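Xyloglucan-specific endo-beta-1,4-glucanase BoGH5A (Bacteroides ovatus, PDB 3ZMR) hydrolyses internal beta-1,4-glucosidic linkages in the xyloglucan backbone, retaining the beta configuration and releasing xyloglucan oligosaccharides. Local coordinates at residues 239-244 and 286-291; 243-248 and 297-302; 175-180 and 187-192. All coordinates share one frame; numbering follows the deposited sequence. Where two conformers were deposited one is given.

Overall arrangement
All three contacts belong to the catalytic (beta/alpha)8 barrel, and each shows how its chemistry follows from its place in the fold. Contacts 1 and 2 are buried and share helix 227-248: the first packs it against helix 275-293 through aromatic and methyl groups, the second ties it to the loop before strand 304-307 through an asparagine amide that an arginine of the same loop holds in place. Contact 3 is partly buried; within a single beta-alpha connection it combines a backbone bond and small apolar packing with a solvated lysine. Helix 227-248 joins them, because Gln243 binds the backbone of Tyr187 and Ile189, while Ile244 packs on Tyr177.

Contact 1: residues 239-244 and 286-291; sequences AMWKQI and QVFVNT
Phe288 and Thr291, about one turn apart on helix 286-291, carry its contact with Trp241 and Lys242 of helix 239-244. The helix axes approach to 9.3 Å and run roughly parallel, inclined at 35°, a spacing bridged by side chains, one of which reaches the opposite backbone. Phe288 comes first. With CG anti to the backbone N (chi1 160°), its ring swings toward the indole and presents an edge to it: CE1 stands 3.5 Å above the centre of the Trp241 ring system, and CD1 lies 3.6 Å from Trp241 CE2. This is a T-shaped (edge-to-face) pair with the ring planes 58° apart. Ile244 CD1 lies toward the rim of the other indole face. At Thr291 the two branches divide the work. OG1 turns back on its own helix and donates to Val287 O at 2.7 Å; that oxygen also accepts from Thr291 N, and the two donors arrive from opposite faces of the carbonyl plane. CG2 is thereby directed across the contact, 3.3 Å from Lys242 N and 3.8 Å from Trp241 CB. Without the indole, as with an alanine here, the Phe288 edge would probably lose the face it meets, and a gap is likely to open between the helices. The extended Lys242 chain leads elsewhere, to a salt bridge with Glu101 and a cation-pi contact with Tyr99. In the (beta/alpha)8 barrel these are consecutive outer helices: Trp241 NE1 bonds Gly259 O and its ring meets Phe257 of strand 255-258, while Phe288 rests on Leu304 and Val306 of strand 304-307.

Contact 2: residues 243-248 and 297-302; sequences QIALRF and GRNHYR
Ala245, on helix 243-248, and Asn299, in the loop 297-302, bring the two backbones closest, their CA atoms 7.3 Å apart; residues 298-300 have helical torsions but lack a regular helix's bonding. The site lies where an outer helix of the (beta/alpha)8 barrel meets the alpha-to-beta connection leading into strand 304-307, at the end of the barrel away from the catalytic face. What links them is the amide of Asn299. Its CG sits beside the backbone N (chi1 -72°), which sends the amide toward the helix, and ND2 donates to Ala245 O at 3.0 Å. The acceptor lies in the amide plane, yet ND2 stands well above the carbonyl plane of Ala245, 56° out of it, so the bond does not use a lone-pair direction. ND2 also lies 3.7 Å from Ala245 CB, and it has a second polar partner in Thr295 OG1. The other end of the amide is held from within the loop. Arg302, its chain bent at chi3, turns the side of its guanidinium to Asn299 OD1, with NE at 2.8 Å and NH2 at 3.1 Å, both bonds lying in the guanidinium plane. With both ends engaged, the amide is probably fixed against flipping. The arginine is itself fixed by carbonyls: NH1 bonds Leu255 O and NH2 bonds Tyr251 O, so the buried charge is probably compensated in good part by neutral oxygens. Phe248 O also comes near, but although it lies 3.4 Å from Arg302 NH2, the angle is too poor for a hydrogen bond.

Contact 3: residues 175-180 and 187-192; sequences VAYSHQ and YKIKSA
Gln180 and Lys190 form the backbone link between the segments: Gln180 closes a type I beta turn that starts at Tyr177, and its carbonyl oxygen accepts from Lys190 N at 2.9 Å. The same oxygen is grazed by the lysine side chain, with Lys190 CG 3.3 Å from Gln180 O. Beyond CG the lysine chain is extended and crosses the glutamine side chain at about a right angle; a bend at chi2 (-77°) brings Gln180 OE1 to within 3.9 Å of Lys190 CD. Gln180 CG lies over the rim of one face of the His179 ring, and the glutamine side chain also rests on Trp193. At the far end of the lysine a water joins the two segments, accepting from Lys190 NZ at 2.8 Å and donating to His179 O at 3.1 Å; a second water near the same two atoms is held only weakly. The segments belong to the beta-alpha connection of the (beta/alpha)8 barrel that leads from strand 170-173 to helix 191-206, with Lys190 as the N-cap of that helix and a G1 beta bulge at Tyr187 and Lys188 just before it. Connections of this kind border the catalytic face, and the Tyr177 side chain is about 8 Å from that of the substrate-binding His216. On the inner side of the contact the chemistry turns apolar. Ile189 CD1 lies 3.8 Å from Tyr177 CD2 and equally close to Tyr177 CB, at the base of the ring and oblique to it. Val175 CG1 lies toward the rim of one face of that ring, Ile244 of helix 227-248 packs on it too, and Met194 touches both Tyr177 and Ile189.

Contact 1: residues 239-244 and 286-291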
loop_
_atom_site.group_PDB
_atom_site.type_symbol
_atom_site.label_atom_id
_atom_site.label_comp_id
_atom_site.label_asym_id
_atom_site.label_seq_id
_atom_site.Cartn_x
_atom_site.Cartn_y
_atom_site.Cartn_z
ATOM N N ALA A 239 -13.840 8.387 -6.307
ATOM C CA ALA A 239 -14.073 9.341 -7.396
ATOM C C ALA A 239 -12.772 9.684 -8.102
ATOM O O ALA A 239 -12.724 9.799 -9.328
ATOM C CB ALA A 239 -14.739 10.602 -6.884
ATOM N N MET A 240 -11.703 9.801 -7.319
ATOM C CA MET A 240 -10.397 10.136 -7.858
ATOM C C MET A 240 -9.815 8.958 -8.614
ATOM O O MET A 240 -9.409 9.079 -9.787
ATOM C CB MET A 240 -9.455 10.620 -6.741
ATOM C CG MET A 240 -9.908 11.941 -6.103
ATOM S SD MET A 240 -8.811 12.457 -4.778
ATOM C CE MET A 240 -7.393 13.007 -5.708
ATOM N N TRP A 241 -9.819 7.779 -7.977
ATOM C CA TRP A 241 -9.264 6.595 -8.653
ATOM C C TRP A 241 -10.036 6.154 -9.896
ATOM O O TRP A 241 -9.446 5.613 -10.834
ATOM C CB TRP A 241 -9.065 5.397 -7.708
ATOM C CG TRP A 241 -7.688 5.423 -7.109
ATOM C CD1 TRP A 241 -7.351 5.681 -5.804
ATOM C CD2 TRP A 241 -6.457 5.228 -7.811
ATOM N NE1 TRP A 241 -5.981 5.695 -5.664
ATOM C CE2 TRP A 241 -5.402 5.434 -6.876
ATOM C CE3 TRP A 241 -6.129 4.978 -9.149
ATOM C CZ2 TRP A 241 -4.054 5.341 -7.236
ATOM C CZ3 TRP A 241 -4.791 4.853 -9.487
ATOM C CH2 TRP A 241 -3.780 5.056 -8.548
ATOM N N LYS A 242 -11.347 6.410 -9.923
ATOM C CA LYS A 242 -12.106 6.079 -11.117
ATOM C C LYS A 242 -11.546 6.833 -12.341
ATOM O O LYS A 242 -11.355 6.285 -13.439
ATOM C CB LYS A 242 -13.596 6.327 -10.916
ATOM C CG LYS A 242 -14.427 5.909 -12.111
ATOM C CD LYS A 242 -15.921 6.071 -11.811
ATOM C CE LYS A 242 -16.716 5.677 -13.044
ATOM N NZ LYS A 242 -18.174 5.900 -12.900
ATOM N N GLN A 243 -11.276 8.124 -12.138
ATOM C CA GLN A 243 -10.722 8.943 -13.198
ATOM C C GLN A 243 -9.345 8.500 -13.651
ATOM O O GLN A 243 -9.033 8.419 -14.849
ATOM C CB GLN A 243 -10.629 10.398 -12.768
ATOM C CG GLN A 243 -12.003 11.032 -12.584
ATOM C CD GLN A 243 -11.881 12.381 -11.933
ATOM O OE1 GLN A 243 -11.606 13.391 -12.597
ATOM N NE2 GLN A 243 -12.056 12.403 -10.632
ATOM N N ILE A 244 -8.488 8.265 -12.663
ATOM C CA ILE A 244 -7.109 7.877 -12.976
ATOM C C ILE A 244 -7.081 6.495 -13.672
ATOM O O ILE A 244 -6.414 6.297 -14.710
ATOM C CB ILE A 244 -6.261 7.831 -11.700
ATOM C CG1 ILE A 244 -6.225 9.207 -11.003
ATOM C CG2 ILE A 244 -4.849 7.327 -12.012
ATOM C CD1 ILE A 244 -5.908 9.091 -9.527
ATOM N N GLN A 286 -9.275 -1.481 0.135
ATOM C CA GLN A 286 -10.375 -2.177 -0.534
ATOM C C GLN A 286 -11.136 -1.281 -1.531
ATOM O O GLN A 286 -11.454 -1.725 -2.644
ATOM C CB GLN A 286 -11.341 -2.795 0.488
ATOM C CG GLN A 286 -12.373 -3.688 -0.212
ATOM C CD GLN A 286 -11.766 -4.984 -0.704
ATOM O OE1 GLN A 286 -11.359 -5.827 0.098
ATOM N NE2 GLN A 286 -11.663 -5.127 -2.022
ATOM N N VAL A 287 -11.416 -0.043 -1.139
ATOM C CA VAL A 287 -12.041 0.920 -2.031
ATOM C C VAL A 287 -11.221 1.068 -3.321
ATOM O O VAL A 287 -11.749 1.072 -4.434
ATOM C CB VAL A 287 -12.249 2.295 -1.373
ATOM C CG1 VAL A 287 -12.738 3.322 -2.390
ATOM C CG2 VAL A 287 -13.255 2.181 -0.229
ATOM N N PHE A 288 -9.915 1.252 -3.163
ATOM C CA PHE A 288 -9.034 1.411 -4.300
ATOM C C PHE A 288 -9.104 0.182 -5.230
ATOM O O PHE A 288 -9.268 0.315 -6.421
ATOM C CB PHE A 288 -7.617 1.649 -3.777
ATOM C CG PHE A 288 -6.515 1.367 -4.780
ATOM C CD1 PHE A 288 -6.348 2.109 -5.949
ATOM C CD2 PHE A 288 -5.629 0.319 -4.540
ATOM C CE1 PHE A 288 -5.321 1.811 -6.846
ATOM C CE2 PHE A 288 -4.599 0.042 -5.413
ATOM C CZ PHE A 288 -4.437 0.786 -6.555
ATOM N N VAL A 289 -8.975 -1.010 -4.675
ATOM C CA VAL A 289 -9.022 -2.225 -5.500
ATOM C C VAL A 289 -10.384 -2.328 -6.237
ATOM O O VAL A 289 -10.430 -2.570 -7.446
ATOM C CB VAL A 289 -8.723 -3.491 -4.666
ATOM C CG1 VAL A 289 -8.996 -4.770 -5.450
ATOM C CG2 VAL A 289 -7.279 -3.456 -4.207
ATOM N N ASN A 290 -11.463 -2.140 -5.490
ATOM C CA ASN A 290 -12.817 -2.188 -6.050
ATOM C C ASN A 290 -12.950 -1.261 -7.258
ATOM O O ASN A 290 -13.483 -1.631 -8.279
ATOM C CB ASN A 290 -13.862 -1.751 -5.022
ATOM C CG ASN A 290 -14.061 -2.736 -3.906
ATOM O OD1 ASN A 290 -13.580 -3.884 -3.943
ATOM N ND2 ASN A 290 -14.808 -2.281 -2.885
ATOM N N THR A 291 -12.477 -0.026 -7.081
ATOM C CA THR A 291 -12.616 1.023 -8.078
ATOM C C THR A 291 -11.853 0.683 -9.369
ATOM O O THR A 291 -12.386 0.791 -10.455
ATOM C CB THR A 291 -12.125 2.382 -7.494
ATOM O OG1 THR A 291 -12.874 2.713 -6.307
ATOM C CG2 THR A 291 -12.209 3.520 -8.522
#

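Contact 2: residues 243-248 and 297-302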
loop_
_atom_site.group_PDB
_atom_site.type_symbol
_atom_site.label_atom_id
_atom_site.label_comp_id
_atom_site.label_asym_id
_atom_site.label_seq_id
_atom_site.Cartn_x
_atom_site.Cartn_y
_atom_site.Cartn_z
ATOM N N GLN A 243 -11.276 8.124 -12.138
ATOM C CA GLN A 243 -10.722 8.943 -13.198
ATOM C C GLN A 243 -9.345 8.500 -13.651
ATOM O O GLN A 243 -9.033 8.419 -14.849
ATOM C CB GLN A 243 -10.629 10.398 -12.768
ATOM C CG GLN A 243 -12.003 11.032 -12.584
ATOM C CD GLN A 243 -11.881 12.381 -11.933
ATOM O OE1 GLN A 243 -11.606 13.391 -12.597
ATOM N NE2 GLN A 243 -12.056 12.403 -10.632
ATOM N N ILE A 244 -8.488 8.265 -12.663
ATOM C CA ILE A 244 -7.109 7.877 -12.976
ATOM C C ILE A 244 -7.081 6.495 -13.672
ATOM O O ILE A 244 -6.414 6.297 -14.710
ATOM C CB ILE A 244 -6.261 7.831 -11.700
ATOM C CG1 ILE A 244 -6.225 9.207 -11.003
ATOM C CG2 ILE A 244 -4.849 7.327 -12.012
ATOM C CD1 ILE A 244 -5.908 9.091 -9.527
ATOM N N ALA A 245 -7.851 5.552 -13.109
ATOM C CA ALA A 245 -7.943 4.212 -13.700
ATOM C C ALA A 245 -8.449 4.257 -15.127
ATOM O O ALA A 245 -7.925 3.569 -16.002
ATOM C CB ALA A 245 -8.832 3.332 -12.837
ATOM N N LEU A 246 -9.469 5.077 -15.387
ATOM C CA LEU A 246 -9.987 5.188 -16.765
ATOM C C LEU A 246 -8.974 5.803 -17.706
ATOM O O LEU A 246 -8.829 5.365 -18.856
ATOM C CB LEU A 246 -11.312 5.952 -16.797
ATOM C CG LEU A 246 -12.545 5.181 -16.251
ATOM C CD1 LEU A 246 -13.760 6.083 -16.129
ATOM C CD2 LEU A 246 -12.853 3.967 -17.114
ATOM N N ARG A 247 -8.249 6.810 -17.235
ATOM C CA ARG A 247 -7.248 7.440 -18.123
ATOM C C ARG A 247 -6.151 6.431 -18.527
ATOM O O ARG A 247 -5.695 6.427 -19.673
ATOM C CB ARG A 247 -6.620 8.689 -17.472
ATOM C CG ARG A 247 -5.424 9.260 -18.229
ATOM C CD ARG A 247 -5.786 9.794 -19.591
ATOM N NE ARG A 247 -6.468 11.078 -19.522
ATOM C CZ ARG A 247 -5.940 12.259 -19.896
ATOM N NH1 ARG A 247 -4.698 12.359 -20.317
ATOM N NH2 ARG A 247 -6.684 13.356 -19.806
ATOM N N PHE A 248 -5.718 5.607 -17.556
ATOM C CA PHE A 248 -4.592 4.715 -17.747
ATOM C C PHE A 248 -4.950 3.245 -18.060
ATOM O O PHE A 248 -4.093 2.358 -18.086
ATOM C CB PHE A 248 -3.662 4.806 -16.534
ATOM C CG PHE A 248 -2.897 6.100 -16.445
ATOM C CD1 PHE A 248 -1.759 6.297 -17.225
ATOM C CD2 PHE A 248 -3.306 7.109 -15.587
ATOM C CE1 PHE A 248 -1.089 7.483 -17.160
ATOM C CE2 PHE A 248 -2.634 8.310 -15.520
ATOM C CZ PHE A 248 -1.518 8.492 -16.289
ATOM N N GLY A 297 -11.374 -3.890 -18.580
ATOM C CA GLY A 297 -10.273 -3.855 -19.529
ATOM C C GLY A 297 -9.006 -4.438 -18.920
ATOM O O GLY A 297 -9.036 -5.412 -18.150
ATOM N N ARG A 298 -7.866 -3.853 -19.259
ATOM C CA ARG A 298 -6.593 -4.318 -18.692
ATOM C C ARG A 298 -6.521 -4.088 -17.170
ATOM O O ARG A 298 -5.704 -4.714 -16.481
ATOM C CB ARG A 298 -5.438 -3.620 -19.383
ATOM C CG ARG A 298 -5.231 -4.055 -20.833
ATOM C CD ARG A 298 -4.136 -3.209 -21.423
ATOM N NE ARG A 298 -3.822 -3.373 -22.838
ATOM C CZ ARG A 298 -4.517 -2.878 -23.841
ATOM N NH1 ARG A 298 -5.703 -2.285 -23.663
ATOM N NH2 ARG A 298 -4.004 -3.000 -25.077
ATOM N N ASN A 299 -7.347 -3.172 -16.657
ATOM C CA ASN A 299 -7.397 -2.915 -15.224
ATOM C C ASN A 299 -7.956 -4.095 -14.423
ATOM O O ASN A 299 -7.798 -4.179 -13.226
ATOM C CB ASN A 299 -8.194 -1.664 -14.897
ATOM C CG ASN A 299 -7.464 -0.382 -15.277
ATOM O OD1 ASN A 299 -6.239 -0.350 -15.478
ATOM N ND2 ASN A 299 -8.211 0.677 -15.355
ATOM N N HIS A 300 -8.595 -5.029 -15.100
ATOM C CA HIS A 300 -8.995 -6.293 -14.469
ATOM C C HIS A 300 -7.780 -7.085 -13.990
ATOM O O HIS A 300 -7.827 -7.709 -12.946
ATOM C CB HIS A 300 -9.807 -7.124 -15.469
ATOM C CG HIS A 300 -10.307 -8.432 -14.930
ATOM N ND1 HIS A 300 -11.429 -8.510 -14.149
ATOM C CD2 HIS A 300 -9.825 -9.696 -15.024
ATOM C CE1 HIS A 300 -11.658 -9.774 -13.827
ATOM N NE2 HIS A 300 -10.695 -10.512 -14.336
ATOM N N TYR A 301 -6.688 -6.991 -14.751
ATOM C CA TYR A 301 -5.482 -7.787 -14.557
ATOM C C TYR A 301 -4.285 -7.026 -13.977
ATOM O O TYR A 301 -3.258 -7.643 -13.655
ATOM C CB TYR A 301 -5.042 -8.365 -15.900
ATOM C CG TYR A 301 -6.008 -9.364 -16.503
ATOM C CD1 TYR A 301 -6.156 -10.653 -15.954
ATOM C CD2 TYR A 301 -6.772 -9.049 -17.619
ATOM C CE1 TYR A 301 -7.003 -11.602 -16.508
ATOM C CE2 TYR A 301 -7.625 -9.992 -18.172
ATOM C CZ TYR A 301 -7.736 -11.245 -17.597
ATOM O OH TYR A 301 -8.582 -12.164 -18.160
ATOM N N ARG A 302 -4.383 -5.697 -13.897
ATOM C CA ARG A 302 -3.228 -4.884 -13.537
ATOM C C ARG A 302 -2.744 -5.241 -12.153
ATOM O O ARG A 302 -3.534 -5.534 -11.251
ATOM C CB ARG A 302 -3.612 -3.417 -13.620
ATOM C CG ARG A 302 -2.466 -2.451 -13.443
ATOM C CD ARG A 302 -2.788 -0.956 -13.725
ATOM N NE ARG A 302 -3.498 -0.791 -14.985
ATOM C CZ ARG A 302 -2.974 -0.983 -16.199
ATOM N NH1 ARG A 302 -1.669 -1.254 -16.393
ATOM N NH2 ARG A 302 -3.769 -0.941 -17.265
#

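Contact 3: residues 175-180 and 187-192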
loop_
_atom_site.group_PDB
_atom_site.type_symbol
_atom_site.label_atom_id
_atom_site.label_comp_id
_atom_site.label_asym_id
_atom_site.label_seq_id
_atom_site.Cartn_x
_atom_site.Cartn_y
_atom_site.Cartn_z
ATOM N N VAL A 175 2.100 11.208 -7.107
ATOM C CA VAL A 175 1.268 12.184 -7.806
ATOM C C VAL A 175 0.238 12.785 -6.853
ATOM O O VAL A 175 -0.389 12.092 -6.037
ATOM C CB VAL A 175 0.509 11.560 -8.999
ATOM C CG1 VAL A 175 -0.151 12.643 -9.865
ATOM C CG2 VAL A 175 1.439 10.738 -9.868
ATOM N N ALA A 176 0.057 14.100 -6.999
ATOM C CA ALA A 176 -1.020 14.836 -6.357
ATOM C C ALA A 176 -1.989 15.211 -7.489
ATOM O O ALA A 176 -1.580 15.413 -8.648
ATOM C CB ALA A 176 -0.487 16.118 -5.735
ATOM N N TYR A 177 -3.265 15.294 -7.118
ATOM C CA TYR A 177 -4.351 15.696 -8.031
ATOM C C TYR A 177 -5.275 16.763 -7.467
ATOM O O TYR A 177 -5.937 17.463 -8.241
ATOM C CB TYR A 177 -5.200 14.475 -8.415
ATOM C CG TYR A 177 -4.480 13.346 -9.097
ATOM C CD1 TYR A 177 -3.881 12.326 -8.357
ATOM C CD2 TYR A 177 -4.359 13.308 -10.486
ATOM C CE1 TYR A 177 -3.238 11.269 -9.008
ATOM C CE2 TYR A 177 -3.713 12.279 -11.135
ATOM C CZ TYR A 177 -3.145 11.275 -10.404
ATOM O OH TYR A 177 -2.546 10.258 -11.125
ATOM N N SER A 178 -5.350 16.849 -6.141
ATOM C CA SER A 178 -6.367 17.651 -5.454
ATOM C C SER A 178 -6.115 19.166 -5.496
ATOM O O SER A 178 -6.974 19.966 -5.092
ATOM C CB SER A 178 -6.570 17.190 -4.016
ATOM O OG SER A 178 -7.093 15.861 -4.021
ATOM N N HIS A 179 -4.962 19.535 -6.028
ATOM C CA HIS A 179 -4.639 20.924 -6.355
ATOM C C HIS A 179 -4.994 21.282 -7.794
ATOM O O HIS A 179 -4.761 22.409 -8.251
ATOM C CB HIS A 179 -3.161 21.208 -6.099
ATOM C CG HIS A 179 -2.222 20.399 -6.929
ATOM N ND1 HIS A 179 -2.499 19.105 -7.324
ATOM C CD2 HIS A 179 -0.964 20.668 -7.363
ATOM C CE1 HIS A 179 -1.473 18.640 -8.013
ATOM N NE2 HIS A 179 -0.522 19.562 -8.043
ATOM N N GLN A 180 -5.582 20.323 -8.506
ATOM C CA GLN A 180 -5.843 20.437 -9.954
ATOM C C GLN A 180 -7.281 20.023 -10.304
ATOM O O GLN A 180 -7.533 19.481 -11.400
ATOM C CB GLN A 180 -4.822 19.638 -10.773
ATOM C CG GLN A 180 -3.399 20.124 -10.588
ATOM C CD GLN A 180 -3.105 21.404 -11.355
ATOM O OE1 GLN A 180 -3.747 21.720 -12.357
ATOM N NE2 GLN A 180 -2.118 22.150 -10.889
ATOM N N TYR A 187 -14.774 16.385 -7.243
ATOM C CA TYR A 187 -13.384 15.895 -7.336
ATOM C C TYR A 187 -12.955 15.635 -8.783
ATOM O O TYR A 187 -12.116 14.753 -9.051
ATOM C CB TYR A 187 -13.178 14.630 -6.510
ATOM C CG TYR A 187 -13.720 14.727 -5.125
ATOM C CD1 TYR A 187 -13.212 15.664 -4.225
ATOM C CD2 TYR A 187 -14.780 13.917 -4.703
ATOM C CE1 TYR A 187 -13.712 15.747 -2.930
ATOM C CE2 TYR A 187 -15.289 14.006 -3.410
ATOM C CZ TYR A 187 -14.749 14.932 -2.529
ATOM O OH TYR A 187 -15.243 15.031 -1.235
ATOM N N LYS A 188 -13.543 16.382 -9.717
ATOM C CA LYS A 188 -13.209 16.265 -11.119
ATOM C C LYS A 188 -11.867 16.899 -11.406
ATOM O O LYS A 188 -11.669 18.080 -11.183
ATOM C CB LYS A 188 -14.295 16.873 -12.018
ATOM C CG LYS A 188 -13.979 16.789 -13.511
ATOM C CD LYS A 188 -14.093 15.392 -14.085
ATOM C CE LYS A 188 -13.931 15.406 -15.603
ATOM N NZ LYS A 188 -14.204 14.068 -16.198
ATOM N N ILE A 189 -10.960 16.081 -11.924
ATOM C CA ILE A 189 -9.576 16.484 -12.203
ATOM C C ILE A 189 -9.454 17.105 -13.587
ATOM O O ILE A 189 -9.986 16.553 -14.565
ATOM C CB ILE A 189 -8.618 15.268 -12.076
ATOM C CG1 ILE A 189 -8.695 14.694 -10.659
ATOM C CG2 ILE A 189 -7.177 15.675 -12.371
ATOM C CD1 ILE A 189 -8.171 13.285 -10.550
ATOM N N LYS A 190 -8.767 18.248 -13.663
ATOM C CA LYS A 190 -8.477 18.885 -14.939
ATOM C C LYS A 190 -7.800 17.940 -15.933
ATOM O O LYS A 190 -6.775 17.310 -15.610
ATOM C CB LYS A 190 -7.561 20.102 -14.763
ATOM C CG LYS A 190 -8.243 21.273 -14.067
ATOM C CD LYS A 190 -7.311 22.468 -13.766
ATOM C CE LYS A 190 -8.093 23.588 -13.091
ATOM N NZ LYS A 190 -7.267 24.785 -12.756
ATOM N N SER A 191 -8.323 17.870 -17.152
ATOM C CA SER A 191 -7.746 16.997 -18.176
ATOM C C SER A 191 -6.305 17.401 -18.481
ATOM O O SER A 191 -5.445 16.538 -18.754
ATOM C CB SER A 191 -8.581 16.999 -19.466
ATOM O OG SER A 191 -8.635 18.289 -20.044
ATOM N N ALA A 192 -6.023 18.707 -18.431
ATOM C CA ALA A 192 -4.681 19.200 -18.737
ATOM C C ALA A 192 -3.627 18.693 -17.734
ATOM O O ALA A 192 -2.471 18.440 -18.091
ATOM C CB ALA A 192 -4.699 20.706 -18.717
HETATM O O HOH W 1 -5.594 24.349 -10.559
HETATM O O HOH W 2 -7.662 23.697 -9.502
#